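Local coordinates for Sn-glycerol-3-phosphate ABC transporter substrate-binding protein UspB (Mycobacterium tuberculosis, PDB 4MFI), which binds glycerophosphocholine as the substrate-binding subunit of an ABC transporter, probably delivering it to the membrane components for import, at residues L205-F210 with I394-L399; A237-R242 with A407-T412. All blocks are in the same frame, centred on the assembly; numbering follows the deposited sequence.

Overall arrangement
Contact 1 sets helix 391-405, and contact 2 the start of helix 409-427 with the residues just before it, against the second alpha/beta lobe of a periplasmic-binding-protein fold; their centres lie about 12 Å apart. Contact 1 lies in the interior, with six of its seven touching residues buried, and a backbone N-H of Ser207 bonded to the hydroxyl of Ser396 sits beside leucine, isoleucine and phenylalanine side chains. The centre of contact 2 lies about 24 Å from the centre of the chain, that of contact 1 about 13 Å. Contact 2 is only partly buried; there one valine packs on a glycine and an arginine reaches a loop carbonyl. Helices 391-405 and 232-245 bridge the two, with Tyr241 OH 2.7 Å from Leu399 O, a probable hydrogen bond.

Contact 1. Residues L205-F210 with I394-L399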
loop_
_atom_site.group_PDB
_atom_site.type_symbol
_atom_site.label_atom_id
_atom_site.label_comp_id
_atom_site.label_asym_id
_atom_site.label_seq_id
_atom_site.Cartn_x
_atom_site.Cartn_y
_atom_site.Cartn_z
ATOM N N LEU A 205 -8.835 4.145 5.737
ATOM C CA LEU A 205 -7.418 3.788 5.701
ATOM C C LEU A 205 -6.850 3.199 6.989
ATOM O O LEU A 205 -5.716 2.723 7.001
ATOM C CB LEU A 205 -6.581 5.005 5.298
ATOM C CG LEU A 205 -5.270 4.714 4.576
ATOM C CD1 LEU A 205 -5.541 4.000 3.267
ATOM C CD2 LEU A 205 -4.509 6.000 4.330
ATOM N N ILE A 206 -7.614 3.224 8.074
ATOM C CA ILE A 206 -7.036 2.878 9.371
ATOM C C ILE A 206 -6.572 1.414 9.489
ATOM O O ILE A 206 -5.562 1.149 10.133
ATOM C CB ILE A 206 -7.972 3.284 10.546
ATOM C CG1 ILE A 206 -7.265 3.159 11.904
ATOM C CG2 ILE A 206 -9.243 2.449 10.529
ATOM C CD1 ILE A 206 -6.037 4.043 12.035
ATOM N N SER A 207 -7.254 0.456 8.856
ATOM C CA SER A 207 -6.714 -0.908 8.944
ATOM C C SER A 207 -5.349 -1.023 8.277
ATOM O O SER A 207 -4.534 -1.855 8.666
ATOM C CB SER A 207 -7.665 -1.980 8.405
ATOM O OG SER A 207 -7.788 -1.905 6.995
ATOM N N TRP A 208 -5.088 -0.174 7.285
ATOM C CA TRP A 208 -3.775 -0.145 6.651
ATOM C C TRP A 208 -2.726 0.507 7.543
ATOM O O TRP A 208 -1.660 -0.068 7.770
ATOM C CB TRP A 208 -3.862 0.589 5.314
ATOM C CG TRP A 208 -2.641 0.487 4.451
ATOM C CD1 TRP A 208 -2.048 -0.657 3.985
ATOM C CD2 TRP A 208 -1.901 1.578 3.890
ATOM N NE1 TRP A 208 -0.975 -0.341 3.185
ATOM C CE2 TRP A 208 -0.866 1.025 3.108
ATOM C CE3 TRP A 208 -2.010 2.976 3.977
ATOM C CZ2 TRP A 208 0.046 1.817 2.406
ATOM C CZ3 TRP A 208 -1.099 3.761 3.289
ATOM C CH2 TRP A 208 -0.084 3.181 2.510
ATOM N N THR A 209 -3.023 1.703 8.049
ATOM C CA THR A 209 -2.030 2.444 8.828
ATOM C C THR A 209 -1.818 1.883 10.232
ATOM O O THR A 209 -0.721 2.008 10.779
ATOM C CB THR A 209 -2.338 3.950 8.925
ATOM O OG1 THR A 209 -3.579 4.141 9.609
ATOM C CG2 THR A 209 -2.394 4.598 7.539
ATOM N N PHE A 210 -2.835 1.266 10.823
ATOM C CA PHE A 210 -2.691 0.675 12.160
ATOM C C PHE A 210 -1.871 -0.607 12.124
ATOM O O PHE A 210 -1.364 -1.061 13.148
ATOM C CB PHE A 210 -4.075 0.403 12.778
ATOM C CG PHE A 210 -4.028 -0.282 14.123
ATOM C CD1 PHE A 210 -3.687 0.422 15.268
ATOM C CD2 PHE A 210 -4.346 -1.634 14.238
ATOM C CE1 PHE A 210 -3.647 -0.214 16.504
ATOM C CE2 PHE A 210 -4.310 -2.272 15.471
ATOM C CZ PHE A 210 -3.960 -1.561 16.605
ATOM N N ILE A 394 -13.905 -4.308 7.322
ATOM C CA ILE A 394 -14.461 -4.753 8.597
ATOM C C ILE A 394 -13.526 -4.389 9.759
ATOM O O ILE A 394 -13.965 -3.874 10.791
ATOM C CB ILE A 394 -14.750 -6.271 8.563
ATOM C CG1 ILE A 394 -15.835 -6.569 7.519
ATOM C CG2 ILE A 394 -15.139 -6.790 9.941
ATOM C CD1 ILE A 394 -16.010 -8.051 7.217
ATOM N N ILE A 395 -12.228 -4.632 9.594
ATOM C CA ILE A 395 -11.268 -4.213 10.615
ATOM C C ILE A 395 -11.259 -2.686 10.777
ATOM O O ILE A 395 -11.249 -2.171 11.901
ATOM C CB ILE A 395 -9.857 -4.755 10.312
ATOM C CG1 ILE A 395 -9.863 -6.289 10.414
ATOM C CG2 ILE A 395 -8.830 -4.159 11.266
ATOM C CD1 ILE A 395 -8.613 -6.971 9.851
ATOM N N SER A 396 -11.285 -1.959 9.662
ATOM C CA SER A 396 -11.328 -0.500 9.731
ATOM C C SER A 396 -12.557 0.001 10.466
ATOM O O SER A 396 -12.459 0.953 11.243
ATOM C CB SER A 396 -11.287 0.133 8.344
ATOM O OG SER A 396 -9.984 0.081 7.804
ATOM N N ALA A 397 -13.714 -0.610 10.212
ATOM C CA ALA A 397 -14.928 -0.173 10.889
ATOM C C ALA A 397 -14.806 -0.369 12.394
ATOM O O ALA A 397 -15.252 0.471 13.174
ATOM C CB ALA A 397 -16.147 -0.913 10.345
ATOM N N GLY A 398 -14.179 -1.468 12.806
ATOM C CA GLY A 398 -13.976 -1.722 14.222
ATOM C C GLY A 398 -13.032 -0.719 14.859
ATOM O O GLY A 398 -13.303 -0.196 15.941
ATOM N N LEU A 399 -11.921 -0.443 14.189
ATOM C CA LEU A 399 -10.985 0.561 14.681
ATOM C C LEU A 399 -11.635 1.942 14.735
ATOM O O LEU A 399 -11.389 2.715 15.669
ATOM C CB LEU A 399 -9.728 0.582 13.813
ATOM C CG LEU A 399 -8.843 -0.654 13.980
ATOM C CD1 LEU A 399 -7.843 -0.762 12.830
ATOM C CD2 LEU A 399 -8.120 -0.620 15.327
#
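Ile206 turns its CG2 methyl toward helix 391-405, 3.6 Å from Ser396 O, and the same methyl lies 3.8 Å from Leu399 CB. Its CG1 stands anti to the backbone N (chi1 -170°), also within van der Waals range of Leu399, and the two side chains cross obliquely. At Ser207, the residue nearest to Ser396 in CA position, the contact becomes polar. Its backbone N donates to Ser396 OG over 2.9 Å, with a moderately bent N-H...O angle of 148°. Ser396 OG is hydrogen-bonded in addition to Asp392 O, one turn earlier in its own helix. The hydroxyl of Ser207 has Arg385 NE as its strongest polar partner and also pairs with Asp392 O, which gathers both serines around one carbonyl in a buried setting. Ser207 CB meanwhile packs 3.8 Å from Ile395 CG2. The contact as a whole sets the short helix 206-209, which follows strand 198-201, against helix 391-405 in the C-terminal helical part of the periplasmic-binding-protein fold. Further on, Phe210 presents a ring face to Leu399: Leu399 CD2 sits 4.1 Å from the Phe210 ring centroid and 13° off its normal, a CH-pi contact, while the two side chains cross at about a right angle. The other branch, Leu399 CD1, approaches Phe210 CD2 to 3.9 Å and lies equally close to Phe210 CB.

Contact 2. Residues A237-R242 with A407-T412; sequences AGNFYR and ADVTKT
Arg242 runs extended from its backbone, with CG anti to N (chi1 -173°) and the chain straight through to NE, while Val409 sets CG1 anti to its own N (chi1 174°); the two side chains slide past each other in opposite directions. The contact joins helix 232-245 of the second lobe of this periplasmic-binding-protein fold to the start of helix 409-427 and the residues just ahead of it. Val409 is wedged against Gly238: CG1 lies 3.9 Å from Gly238 CA, and CG2 lies 3.5 Å from Gly238 O. The bare CA of Gly238 lets the CG1 methyl come in directly against the backbone. Val409 CG2 also packs 3.9 Å from Arg242 CD. Beyond it, Arg242 NE makes a weak, bent hydrogen bond to Ala407 O (3.0 Å, N-H...O angle 134°), the carbonyl lying at the guanidinium edge near its plane; NH2 is held by Gly406 O. Two consecutive carbonyls ahead of the helix therefore receive the guanidinium. Asp408 is the N-cap, and its carbonyl O accepts from both Thr412 N and Thr412 OG1, which come from opposite faces of its plane. Its carboxylate caps the helix through the anti lone pair of OD2, which takes Lys411 N at 2.9 Å.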
loop_
_atom_site.group_PDB
_atom_site.type_symbol
_atom_site.label_atom_id
_atom_site.label_comp_id
_atom_site.label_asym_id
_atom_site.label_seq_id
_atom_site.Cartn_x
_atom_site.Cartn_y
_atom_site.Cartn_z
ATOM N N ALA A 237 -2.079 -3.502 21.531
ATOM C CA ALA A 237 -1.920 -2.485 20.491
ATOM C C ALA A 237 -3.223 -1.718 20.276
ATOM O O ALA A 237 -3.216 -0.492 20.118
ATOM C CB ALA A 237 -1.442 -3.114 19.192
ATOM N N GLY A 238 -4.345 -2.433 20.289
ATOM C CA GLY A 238 -5.650 -1.791 20.195
ATOM C C GLY A 238 -5.880 -0.793 21.318
ATOM O O GLY A 238 -6.414 0.302 21.098
ATOM N N ASN A 239 -5.470 -1.160 22.529
ATOM C CA ASN A 239 -5.600 -0.259 23.667
ATOM C C ASN A 239 -4.646 0.925 23.617
ATOM O O ASN A 239 -4.991 2.005 24.069
ATOM C CB ASN A 239 -5.484 -1.025 24.985
ATOM C CG ASN A 239 -6.769 -1.744 25.340
ATOM O OD1 ASN A 239 -6.799 -2.960 25.495
ATOM N ND2 ASN A 239 -7.850 -0.984 25.451
ATOM N N PHE A 240 -3.464 0.739 23.034
ATOM C CA PHE A 240 -2.560 1.864 22.788
ATOM C C PHE A 240 -3.269 2.917 21.933
ATOM O O PHE A 240 -3.267 4.113 22.244
ATOM C CB PHE A 240 -1.292 1.374 22.082
ATOM C CG PHE A 240 -0.454 2.469 21.511
ATOM C CD1 PHE A 240 0.475 3.126 22.308
ATOM C CD2 PHE A 240 -0.569 2.836 20.177
ATOM C CE1 PHE A 240 1.269 4.133 21.794
ATOM C CE2 PHE A 240 0.224 3.870 19.657
ATOM C CZ PHE A 240 1.138 4.508 20.470
ATOM N N TYR A 241 -3.889 2.448 20.857
ATOM C CA TYR A 241 -4.648 3.295 19.953
ATOM C C TYR A 241 -5.842 3.941 20.668
ATOM O O TYR A 241 -6.036 5.151 20.597
ATOM C CB TYR A 241 -5.083 2.444 18.755
ATOM C CG TYR A 241 -6.191 2.997 17.897
ATOM C CD1 TYR A 241 -7.492 2.532 18.040
ATOM C CD2 TYR A 241 -5.939 3.953 16.911
ATOM C CE1 TYR A 241 -8.509 3.004 17.240
ATOM C CE2 TYR A 241 -6.957 4.429 16.103
ATOM C CZ TYR A 241 -8.242 3.951 16.278
ATOM O OH TYR A 241 -9.267 4.415 15.489
ATOM N N ARG A 242 -6.638 3.141 21.371
ATOM C CA ARG A 242 -7.800 3.680 22.067
ATOM C C ARG A 242 -7.392 4.720 23.104
ATOM O O ARG A 242 -8.038 5.764 23.223
ATOM C CB ARG A 242 -8.602 2.563 22.739
ATOM C CG ARG A 242 -9.912 3.036 23.346
ATOM C CD ARG A 242 -10.698 1.868 23.940
ATOM N NE ARG A 242 -11.958 2.340 24.500
ATOM C CZ ARG A 242 -12.056 2.944 25.679
ATOM N NH1 ARG A 242 -10.966 3.118 26.419
ATOM N NH2 ARG A 242 -13.235 3.371 26.116
ATOM N N ALA A 407 -15.456 2.480 21.805
ATOM C CA ALA A 407 -15.809 1.074 21.979
ATOM C C ALA A 407 -14.663 0.306 22.639
ATOM O O ALA A 407 -13.480 0.648 22.479
ATOM C CB ALA A 407 -16.172 0.443 20.645
ATOM N N ASP A 408 -15.029 -0.721 23.394
ATOM C CA ASP A 408 -14.065 -1.556 24.091
ATOM C C ASP A 408 -13.252 -2.368 23.089
ATOM O O ASP A 408 -13.815 -2.965 22.172
ATOM C CB ASP A 408 -14.811 -2.490 25.042
ATOM C CG ASP A 408 -13.882 -3.360 25.859
ATOM O OD1 ASP A 408 -13.385 -2.880 26.898
ATOM O OD2 ASP A 408 -13.664 -4.531 25.477
ATOM N N VAL A 409 -11.932 -2.395 23.260
ATOM C CA VAL A 409 -11.067 -3.121 22.329
ATOM C C VAL A 409 -11.332 -4.628 22.321
ATOM O O VAL A 409 -11.473 -5.227 21.260
ATOM C CB VAL A 409 -9.573 -2.849 22.605
ATOM C CG1 VAL A 409 -8.694 -3.729 21.727
ATOM C CG2 VAL A 409 -9.258 -1.379 22.366
ATOM N N THR A 410 -11.398 -5.249 23.495
ATOM C CA THR A 410 -11.617 -6.693 23.550
ATOM C C THR A 410 -12.960 -7.087 22.937
ATOM O O THR A 410 -13.031 -8.012 22.133
ATOM C CB THR A 410 -11.484 -7.227 24.986
ATOM O OG1 THR A 410 -10.139 -7.022 25.430
ATOM C CG2 THR A 410 -11.798 -8.713 25.048
ATOM N N LYS A 411 -14.018 -6.368 23.290
ATOM C CA LYS A 411 -15.330 -6.669 22.729
ATOM C C LYS A 411 -15.331 -6.490 21.207
ATOM O O LYS A 411 -15.836 -7.340 20.463
ATOM C CB LYS A 411 -16.398 -5.791 23.378
ATOM C CG LYS A 411 -17.782 -5.982 22.799
ATOM C CD LYS A 411 -18.729 -4.895 23.299
ATOM C CE LYS A 411 -20.050 -4.919 22.552
ATOM N NZ LYS A 411 -20.845 -6.128 22.889
ATOM N N THR A 412 -14.737 -5.395 20.744
ATOM C CA THR A 412 -14.746 -5.085 19.318
ATOM C C THR A 412 -13.928 -6.096 18.523
ATOM O O THR A 412 -14.421 -6.664 17.538
ATOM C CB THR A 412 -14.229 -3.660 19.068
ATOM O OG1 THR A 412 -15.075 -2.731 19.755
ATOM C CG2 THR A 412 -14.227 -3.330 17.582
#